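Local coordinates for protein phosphotransferase system, mannose/fructose/N-acetylgalactosamine-specific component IIB (PDB 3LFJ) that probably transfers a phosphoryl group from a phosphohistidine to an incoming sugar as the IIB component of a sorbose-family phosphotransferase system, at residues 25-30 / 118-123; 50-55 / 98-103. One frame throughout, in Å; residues are numbered along the deposited sequence.

Contact 1: 25-30 / 118-123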
loop_
_atom_site.group_PDB
_atom_site.type_symbol
_atom_site.label_atom_id
_atom_site.label_comp_id
_atom_site.label_asym_id
_atom_site.label_seq_id
_atom_site.Cartn_x
_atom_site.Cartn_y
_atom_site.Cartn_z
ATOM N N VAL A 25 2.322 8.229 -6.722
ATOM C CA VAL A 25 1.657 7.786 -7.952
ATOM C C VAL A 25 0.705 6.615 -7.730
ATOM O O VAL A 25 -0.176 6.371 -8.551
ATOM C CB VAL A 25 2.659 7.436 -9.071
ATOM C CG1 VAL A 25 3.524 8.644 -9.394
ATOM C CG2 VAL A 25 3.530 6.227 -8.694
ATOM N N PHE A 26 0.884 5.899 -6.619
ATOM C CA PHE A 26 0.045 4.750 -6.304
ATOM C C PHE A 26 0.318 4.366 -4.864
ATOM O O PHE A 26 1.361 4.739 -4.317
ATOM C CB PHE A 26 0.393 3.565 -7.212
ATOM C CG PHE A 26 -0.740 2.597 -7.412
ATOM C CD1 PHE A 26 -1.851 2.954 -8.171
ATOM C CD2 PHE A 26 -0.690 1.329 -6.858
ATOM C CE1 PHE A 26 -2.886 2.066 -8.381
ATOM C CE2 PHE A 26 -1.730 0.428 -7.070
ATOM C CZ PHE A 26 -2.827 0.807 -7.825
ATOM N N ALA A 27 -0.612 3.638 -4.256
ATOM C CA ALA A 27 -0.389 3.069 -2.923
ATOM C C ALA A 27 -1.032 1.702 -2.875
ATOM O O ALA A 27 -2.146 1.507 -3.368
ATOM C CB ALA A 27 -0.938 3.975 -1.832
ATOM N N ARG A 28 -0.331 0.754 -2.273
ATOM C CA ARG A 28 -0.783 -0.635 -2.244
ATOM C C ARG A 28 -0.501 -1.237 -0.869
ATOM O O ARG A 28 0.540 -0.966 -0.257
ATOM C CB ARG A 28 -0.060 -1.432 -3.330
ATOM C CG ARG A 28 -0.244 -2.955 -3.260
ATOM C CD ARG A 28 0.427 -3.590 -4.464
ATOM N NE ARG A 28 0.463 -5.046 -4.384
ATOM C CZ ARG A 28 -0.494 -5.848 -4.857
ATOM N NH1 ARG A 28 -0.358 -7.153 -4.726
ATOM N NH2 ARG A 28 -1.590 -5.354 -5.435
ATOM N N ILE A 29 -1.446 -2.047 -0.402
ATOM C CA ILE A 29 -1.268 -2.826 0.828
ATOM C C ILE A 29 -1.085 -4.288 0.449
ATOM O O ILE A 29 -1.935 -4.886 -0.223
ATOM C CB ILE A 29 -2.466 -2.665 1.789
ATOM C CG1 ILE A 29 -2.491 -1.216 2.328
ATOM C CG2 ILE A 29 -2.379 -3.706 2.936
ATOM C CD1 ILE A 29 -3.775 -0.811 3.044
ATOM N N ASP A 30 0.036 -4.875 0.852
ATOM C CA ASP A 30 0.289 -6.292 0.592
ATOM C C ASP A 30 1.166 -6.799 1.707
ATOM O O ASP A 30 2.301 -6.328 1.873
ATOM C CB ASP A 30 0.974 -6.486 -0.772
ATOM C CG ASP A 30 1.118 -7.959 -1.171
ATOM O OD1 ASP A 30 1.195 -8.846 -0.295
ATOM O OD2 ASP A 30 1.181 -8.223 -2.391
ATOM N N LEU A 118 -0.236 12.490 5.009
ATOM C CA LEU A 118 0.276 12.062 3.723
ATOM C C LEU A 118 -0.899 11.766 2.785
ATOM O O LEU A 118 -1.772 10.962 3.092
ATOM C CB LEU A 118 1.236 10.874 3.886
ATOM C CG LEU A 118 2.236 10.740 2.739
ATOM C CD1 LEU A 118 3.558 10.123 3.175
ATOM C CD2 LEU A 118 1.596 9.920 1.643
ATOM N N PRO A 119 -0.929 12.461 1.637
ATOM C CA PRO A 119 -2.098 12.369 0.764
ATOM C C PRO A 119 -2.005 11.153 -0.118
ATOM O O PRO A 119 -1.107 11.027 -0.944
ATOM C CB PRO A 119 -2.017 13.647 -0.066
ATOM C CG PRO A 119 -0.573 13.951 -0.154
ATOM C CD PRO A 119 0.083 13.392 1.104
ATOM N N ILE A 120 -2.920 10.233 0.113
ATOM C CA ILE A 120 -3.065 9.076 -0.743
ATOM C C ILE A 120 -4.422 9.162 -1.429
ATOM O O ILE A 120 -5.444 9.333 -0.764
ATOM C CB ILE A 120 -2.953 7.794 0.075
ATOM C CG1 ILE A 120 -1.541 7.689 0.657
ATOM C CG2 ILE A 120 -3.271 6.582 -0.794
ATOM C CD1 ILE A 120 -1.324 6.437 1.493
ATOM N N THR A 121 -4.409 9.054 -2.752
ATOM C CA THR A 121 -5.628 9.251 -3.545
ATOM C C THR A 121 -6.266 7.927 -3.964
ATOM O O THR A 121 -7.488 7.842 -4.111
ATOM C CB THR A 121 -5.380 10.132 -4.789
ATOM O OG1 THR A 121 -4.273 9.638 -5.563
ATOM C CG2 THR A 121 -5.115 11.573 -4.383
ATOM N N THR A 122 -5.432 6.909 -4.172
ATOM C CA THR A 122 -5.888 5.585 -4.572
ATOM C C THR A 122 -5.171 4.570 -3.700
ATOM O O THR A 122 -3.949 4.640 -3.535
ATOM C CB THR A 122 -5.536 5.281 -6.034
ATOM O OG1 THR A 122 -6.222 6.201 -6.888
ATOM C CG2 THR A 122 -5.941 3.856 -6.415
ATOM N N LEU A 123 -5.932 3.625 -3.164
ATOM C CA LEU A 123 -5.378 2.610 -2.286
ATOM C C LEU A 123 -5.814 1.245 -2.777
ATOM O O LEU A 123 -7.003 0.900 -2.714
ATOM C CB LEU A 123 -5.841 2.844 -0.859
ATOM C CG LEU A 123 -5.296 1.841 0.171
ATOM C CD1 LEU A 123 -3.773 1.882 0.234
ATOM C CD2 LEU A 123 -5.882 2.128 1.526
#
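The methyl of Ala27 points at 118-123 and meets two groups there, Thr122 O at 3.5 Å and Ile120 CG2 at 3.6 Å. Leu123 closes in from further along the strand. Its CB leaves the chain directed away from 25-30, but with CG trans to the backbone N (chi1 -179°) and chi2 at 61° the branched end turns back. CG comes within 4.2 Å of Ile29 CD1. From there CD1 reaches in two directions, to Ile29 CD1 at 3.9 Å and to Ala27 CB at 4.1 Å, while CD2 meets the same Ile29 CD1 from its other branch, also at 3.9 Å. The Ile29 tip thus rests against both methyls of a leucine whose side chain crosses its own at a slant. Helix 107-115 covers this face, with Cys110 touching both Ile29 and Leu123, and Met114 packing on Ile120. The other face belongs to Phe26, whose CE1 touches Thr122 CG2 at 4.0 Å and whose ring also meets Phe101, Trp42 and Phe46. Arg28 extends on that side as well and forms a salt bridge through NH1 to Asp30 OD2, approaching the anti side of the carboxylate from out of its plane; His35 NE2 bonds the same oxygen. The backbones meet through a CA-H...O contact, Leu123 CA to Ala27 O at 3.6 Å, and the parallel pairing of these neighbouring strands is taken up by Ala27 with Asn124. No hydrogen bond joins the two segments, so their fit here rests on apolar shape, while the charged groups of 25-30 bond to each other and to residues of nearby loops.

Contact 2: 50-55 / 98-103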
loop_
_atom_site.group_PDB
_atom_site.type_symbol
_atom_site.label_atom_id
_atom_site.label_comp_id
_atom_site.label_asym_id
_atom_site.label_seq_id
_atom_site.Cartn_x
_atom_site.Cartn_y
_atom_site.Cartn_z
ATOM N N SER A 50 9.882 5.019 -7.949
ATOM C CA SER A 50 10.582 4.095 -7.083
ATOM C C SER A 50 9.561 3.488 -6.132
ATOM O O SER A 50 8.442 3.970 -6.024
ATOM C CB SER A 50 11.639 4.830 -6.286
ATOM O OG SER A 50 11.006 5.776 -5.460
ATOM N N ILE A 51 9.948 2.405 -5.484
ATOM C CA ILE A 51 9.083 1.766 -4.488
ATOM C C ILE A 51 9.499 2.260 -3.107
ATOM O O ILE A 51 10.663 2.174 -2.739
ATOM C CB ILE A 51 9.239 0.243 -4.530
ATOM C CG1 ILE A 51 8.715 -0.300 -5.867
ATOM C CG2 ILE A 51 8.463 -0.395 -3.346
ATOM C CD1 ILE A 51 9.070 -1.746 -6.130
ATOM N N VAL A 52 8.552 2.813 -2.364
ATOM C CA VAL A 52 8.797 3.207 -0.992
ATOM C C VAL A 52 7.930 2.337 -0.107
ATOM O O VAL A 52 6.705 2.404 -0.158
ATOM C CB VAL A 52 8.493 4.689 -0.756
ATOM C CG1 VAL A 52 8.591 5.030 0.739
ATOM C CG2 VAL A 52 9.471 5.543 -1.563
ATOM N N ILE A 53 8.584 1.497 0.685
ATOM C CA ILE A 53 7.882 0.673 1.672
ATOM C C ILE A 53 7.858 1.430 2.975
ATOM O O ILE A 53 8.902 1.886 3.461
ATOM C CB ILE A 53 8.574 -0.673 1.896
ATOM C CG1 ILE A 53 8.617 -1.466 0.580
ATOM C CG2 ILE A 53 7.815 -1.455 3.001
ATOM C CD1 ILE A 53 9.451 -2.739 0.665
ATOM N N ILE A 54 6.659 1.605 3.521
ATOM C CA ILE A 54 6.514 2.281 4.813
ATOM C C ILE A 54 6.047 1.253 5.826
ATOM O O ILE A 54 4.931 0.735 5.730
ATOM C CB ILE A 54 5.512 3.471 4.770
ATOM C CG1 ILE A 54 5.987 4.514 3.768
ATOM C CG2 ILE A 54 5.412 4.091 6.164
ATOM C CD1 ILE A 54 4.974 5.658 3.535
ATOM N N ASP A 55 6.929 0.910 6.767
ATOM C CA ASP A 55 6.631 -0.081 7.790
ATOM C C ASP A 55 7.648 0.043 8.925
ATOM O O ASP A 55 8.858 0.004 8.683
ATOM C CB ASP A 55 6.713 -1.486 7.185
ATOM C CG ASP A 55 6.195 -2.530 8.125
ATOM O OD1 ASP A 55 4.951 -2.618 8.293
ATOM O OD2 ASP A 55 7.013 -3.261 8.723
ATOM N N GLU A 98 10.158 13.358 -6.443
ATOM C CA GLU A 98 10.428 11.976 -6.812
ATOM C C GLU A 98 9.096 11.236 -6.896
ATOM O O GLU A 98 8.300 11.297 -5.952
ATOM C CB GLU A 98 11.341 11.309 -5.778
ATOM C CG GLU A 98 11.612 9.842 -6.073
ATOM C CD GLU A 98 12.429 9.147 -4.995
ATOM O OE1 GLU A 98 12.658 9.734 -3.917
ATOM O OE2 GLU A 98 12.837 7.997 -5.235
ATOM N N LYS A 99 8.832 10.565 -8.021
ATOM C CA LYS A 99 7.626 9.742 -8.137
ATOM C C LYS A 99 7.783 8.476 -7.304
ATOM O O LYS A 99 8.773 7.755 -7.440
ATOM C CB LYS A 99 7.317 9.402 -9.600
ATOM C CG LYS A 99 6.779 10.609 -10.394
ATOM C CD LYS A 99 6.548 10.254 -11.854
ATOM C CE LYS A 99 6.437 11.510 -12.709
ATOM N NZ LYS A 99 5.320 12.375 -12.256
ATOM N N VAL A 100 6.819 8.234 -6.421
ATOM C CA VAL A 100 6.881 7.058 -5.538
ATOM C C VAL A 100 5.611 6.207 -5.545
ATOM O O VAL A 100 4.482 6.717 -5.562
ATOM C CB VAL A 100 7.230 7.434 -4.062
ATOM C CG1 VAL A 100 8.550 8.197 -3.998
ATOM C CG2 VAL A 100 6.109 8.228 -3.426
ATOM N N PHE A 101 5.828 4.896 -5.536
ATOM C CA PHE A 101 4.761 3.901 -5.427
ATOM C C PHE A 101 4.855 3.436 -3.973
ATOM O O PHE A 101 5.853 2.814 -3.590
ATOM C CB PHE A 101 5.060 2.768 -6.417
ATOM C CG PHE A 101 4.025 1.670 -6.471
ATOM C CD1 PHE A 101 3.315 1.418 -7.655
ATOM C CD2 PHE A 101 3.812 0.836 -5.376
ATOM C CE1 PHE A 101 2.392 0.383 -7.733
ATOM C CE2 PHE A 101 2.872 -0.190 -5.450
ATOM C CZ PHE A 101 2.170 -0.425 -6.633
ATOM N N LEU A 102 3.865 3.791 -3.158
ATOM C CA LEU A 102 3.894 3.413 -1.735
ATOM C C LEU A 102 3.421 1.983 -1.546
ATOM O O LEU A 102 2.401 1.576 -2.104
ATOM C CB LEU A 102 3.004 4.330 -0.913
ATOM C CG LEU A 102 3.361 5.816 -0.912
ATOM C CD1 LEU A 102 2.397 6.579 -0.035
ATOM C CD2 LEU A 102 4.791 6.003 -0.427
ATOM N N LEU A 103 4.172 1.234 -0.754
ATOM C CA LEU A 103 3.822 -0.135 -0.434
ATOM C C LEU A 103 3.764 -0.289 1.086
ATOM O O LEU A 103 4.736 0.006 1.782
ATOM C CB LEU A 103 4.866 -1.061 -1.061
ATOM C CG LEU A 103 4.627 -2.560 -0.947
ATOM C CD1 LEU A 103 3.256 -2.908 -1.501
ATOM C CD2 LEU A 103 5.725 -3.296 -1.720
#
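Ser50 O takes the shortest backbone bond between these strands, from Phe101 N at 2.8 Å, with the donor almost in line with the C=O bond (174°); Val100 CA adds a weaker CA-H...O contact to the same oxygen. The parallel pairing runs on through Ser50 N to Lys99 O, Val52 N to Phe101 O, Leu103 N to Val52 O and Ile54 N to Leu103 O at 3.0 Å. Val52 is thereby bonded on both its N and its O. On its face of the sheet, Val52 CG2 lies trans to the carbonyl carbon and meets Val100 CG1 at 3.7 Å, while its CB has Leu102 CD2 alongside at 3.9 Å. That same leucine methyl reaches Ile54 CD1 at 4.0 Å. On the other face Ile53 and Leu103 run out from the sheet together, with Ile53 CG1 4.1 Å from Leu103 CB. Met39 and Met43 of helix 38-43 cover Ile51 and Phe101, and helix 107-115 packs on Ile54 from the opposite face. Strand 78-81 pairs with the other edge of 50-54, and Asp55 caps the following helix through Leu58 N.

In the fold
Both contacts belong to one sheet, and their centres are 9 Å apart. Strands 22-30 and 98-104 are the neighbours that join them: Val25 N lies 2.9 Å from Val100 O, and Arg28 N 2.9 Å from Leu102 O. On one face Phe26 CD2 packs 3.3 Å from Phe101 CE1, so the aromatic cluster beside helix 38-43 spans the two contacts. Helix 107-115, on the other face, is the crossover that carries the chain from contact 2 to contact 1, over strand 22-30. His35, bonded to Asp30, follows that strand in the loop where relatives bear their phosphorylated histidine, placing contact 1 next to the probable active site.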